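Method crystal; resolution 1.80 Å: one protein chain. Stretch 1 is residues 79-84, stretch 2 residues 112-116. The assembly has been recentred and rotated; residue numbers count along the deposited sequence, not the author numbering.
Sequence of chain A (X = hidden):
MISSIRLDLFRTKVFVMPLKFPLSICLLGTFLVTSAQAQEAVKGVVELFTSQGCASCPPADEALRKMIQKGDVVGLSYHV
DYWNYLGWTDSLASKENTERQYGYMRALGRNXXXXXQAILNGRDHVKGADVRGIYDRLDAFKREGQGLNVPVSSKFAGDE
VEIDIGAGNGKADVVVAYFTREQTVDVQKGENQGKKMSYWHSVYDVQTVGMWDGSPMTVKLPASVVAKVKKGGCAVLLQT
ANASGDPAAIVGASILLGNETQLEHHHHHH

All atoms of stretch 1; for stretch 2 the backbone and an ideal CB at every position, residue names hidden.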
# COMPACT_ATOMS: atom_id res chain seq x y z
N HIS A 79 -2.39 2.83 -12.06
CA HIS A 79 -1.04 3.06 -11.58
C HIS A 79 -1.06 3.31 -10.08
O HIS A 79 -1.73 4.23 -9.60
CB HIS A 79 -0.41 4.26 -12.30
CG HIS A 79 -0.02 3.97 -13.72
ND1 HIS A 79 -0.94 3.72 -14.71
CD2 HIS A 79 1.20 3.89 -14.31
CE1 HIS A 79 -0.31 3.50 -15.85
NE2 HIS A 79 0.98 3.60 -15.63
N VAL A 80 -0.34 2.47 -9.33
CA VAL A 80 -0.27 2.59 -7.87
C VAL A 80 0.80 3.60 -7.46
O VAL A 80 1.73 3.88 -8.21
CB VAL A 80 0.03 1.22 -7.22
CG1 VAL A 80 -1.11 0.27 -7.50
CG2 VAL A 80 1.34 0.65 -7.76
N ASP A 81 0.67 4.15 -6.26
CA ASP A 81 1.63 5.15 -5.81
C ASP A 81 2.77 4.64 -4.95
O ASP A 81 3.70 5.38 -4.65
CB ASP A 81 0.89 6.27 -5.05
CG ASP A 81 0.31 5.80 -3.73
OD1 ASP A 81 0.33 4.58 -3.45
OD2 ASP A 81 -0.17 6.66 -2.96
N TYR A 82 2.74 3.36 -4.57
CA TYR A 82 3.80 2.87 -3.72
C TYR A 82 5.14 2.53 -4.37
O TYR A 82 5.96 1.81 -3.80
CB TYR A 82 3.29 1.69 -2.87
CG TYR A 82 2.65 0.54 -3.61
CD1 TYR A 82 3.41 -0.37 -4.33
CD2 TYR A 82 1.28 0.31 -3.50
CE1 TYR A 82 2.84 -1.50 -4.91
CE2 TYR A 82 0.69 -0.81 -4.06
CZ TYR A 82 1.47 -1.71 -4.76
OH TYR A 82 0.90 -2.85 -5.28
N TRP A 83 5.36 3.05 -5.57
CA TRP A 83 6.62 2.84 -6.27
C TRP A 83 7.30 4.18 -6.50
O TRP A 83 8.35 4.26 -7.14
CB TRP A 83 6.39 2.13 -7.61
CG TRP A 83 6.17 0.67 -7.47
CD1 TRP A 83 4.98 0.01 -7.55
CD2 TRP A 83 7.16 -0.32 -7.21
NE1 TRP A 83 5.17 -1.33 -7.35
CE2 TRP A 83 6.50 -1.56 -7.14
CE3 TRP A 83 8.55 -0.28 -7.02
CZ2 TRP A 83 7.18 -2.76 -6.90
CZ3 TRP A 83 9.23 -1.47 -6.77
CH2 TRP A 83 8.54 -2.70 -6.72
N ASN A 84 6.69 5.23 -5.98
CA ASN A 84 7.24 6.57 -6.12
C ASN A 84 8.20 6.82 -4.97
O ASN A 84 7.99 6.35 -3.85
CB ASN A 84 6.13 7.63 -6.09
CG ASN A 84 5.03 7.34 -7.08
OD1 ASN A 84 5.28 6.97 -8.23
ND2 ASN A 84 3.78 7.53 -6.65
N UNK A 112 -1.85 -8.92 1.59
CA UNK A 112 -0.86 -8.04 0.98
C UNK A 112 -1.20 -7.69 -0.45
O UNK A 112 -2.19 -8.17 -1.00
CB UNK A 112 0.52 -8.69 1.03
N UNK A 113 -0.38 -6.83 -1.05
CA UNK A 113 -0.56 -6.42 -2.44
C UNK A 113 0.79 -6.50 -3.14
O UNK A 113 1.84 -6.50 -2.50
CB UNK A 113 -1.15 -5.01 -2.53
N UNK A 114 0.75 -6.59 -4.46
CA UNK A 114 1.97 -6.66 -5.25
C UNK A 114 1.67 -6.13 -6.65
O UNK A 114 0.51 -5.92 -7.01
CB UNK A 114 2.51 -8.09 -5.31
N UNK A 115 2.72 -5.87 -7.42
CA UNK A 115 2.56 -5.42 -8.80
C UNK A 115 3.57 -6.21 -9.62
O UNK A 115 4.66 -6.50 -9.15
CB UNK A 115 2.76 -3.91 -8.94
N UNK A 116 3.20 -6.60 -10.85
CA UNK A 116 1.90 -6.33 -11.48
C UNK A 116 0.85 -7.36 -11.09
O UNK A 116 1.11 -8.57 -11.10
CB UNK A 116 2.05 -6.30 -13.00

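Position 112 opens the second stretch in an extended strand (phi/psi -169/177), and nothing of the first stretch lies within 5.5 Å of its ideal CB. Many residues would fit. The deposited residue is Gly-112, which makes no contact across the pair.

At position 113 the backbone is still extended (-133/159), but CA-to-CB now points toward the first stretch, and the ideal CB lies 4.0 Å from Tyr-82 OH. The ring of Tyr-82 reaches this strand with its hydroxyl end, so the site offers aromatic carbon beside one polar atom. A compact aliphatic side chain would suit it, and a small polar one could be argued from the hydroxyl. The residue is Val-113, chi1 -67° (m). Its CG2 packs 4.0 Å from Tyr-82 CE2 and 3.8 Å from Tyr-82 OH, approaching the ring obliquely.

Position 114 reverses the direction, as expected in a strand: CA-to-CB points away, and the ideal CB is 5.5 Å from Tyr-82 OH. The first stretch thus places little restriction on the side chain, and even a large one could be carried. Tyr-114 is found, with chi1 65° (p). What meets the first stretch is its backbone, with Tyr-114 O 3.5 Å from Tyr-82 OH, a contact that is not a hydrogen bond; that hydroxyl is hydrogen-bonded elsewhere in the structure.

Position 115 is the best defined. Its ideal CB points toward the first stretch and lies 3.9 Å from Trp-83 NE1, 4.2 Å from Tyr-82 OH and 4.9 Å from Val-80 CG2. An indole N-H calls for a short acceptor, while Val-80 favours carbon; serine, threonine or perhaps a short amide or acid could supply the acceptor, and a branched residue could meet both needs. Thr-115, chi1 51° (p), does so. Trp-83 NE1 donates to Thr-115 OG1 at 2.7 Å, with the oxygen at the indole edge near the ring plane; the N-H...acceptor angle of 135° shows that this short bond is bent. The methyl takes the other direction: Thr-115 CG2 is 3.8 Å from Val-80 CG2 and 3.2 Å from Tyr-82 OH.

At position 116 CA-to-CB points away again, and no atom of the first stretch comes within 5.5 Å of the ideal CB. The peptide bond before it is cis, which strongly suggests proline, and phi of -84° is compatible. Pro-116 is present, its ring puckered C-gamma endo and free of contact with the first stretch.

Stretch 2 112-116: GVYTP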
# COMPACT_ATOMS: atom_id res chain seq x y z
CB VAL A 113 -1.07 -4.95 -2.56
CG1 VAL A 113 -2.48 -4.83 -2.01
CG2 VAL A 113 -0.12 -4.01 -1.83
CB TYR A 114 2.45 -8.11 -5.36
CG TYR A 114 1.52 -9.04 -6.12
CD1 TYR A 114 0.50 -9.73 -5.46
CD2 TYR A 114 1.64 -9.20 -7.50
CE1 TYR A 114 -0.37 -10.57 -6.17
CE2 TYR A 114 0.78 -10.03 -8.21
CZ TYR A 114 -0.22 -10.71 -7.54
OH TYR A 114 -1.08 -11.52 -8.26
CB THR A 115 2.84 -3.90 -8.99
OG1 THR A 115 4.10 -3.57 -8.40
CG2 THR A 115 1.73 -3.06 -8.37
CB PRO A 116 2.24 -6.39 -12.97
CG PRO A 116 3.29 -7.45 -13.02
CD PRO A 116 4.16 -7.14 -11.83
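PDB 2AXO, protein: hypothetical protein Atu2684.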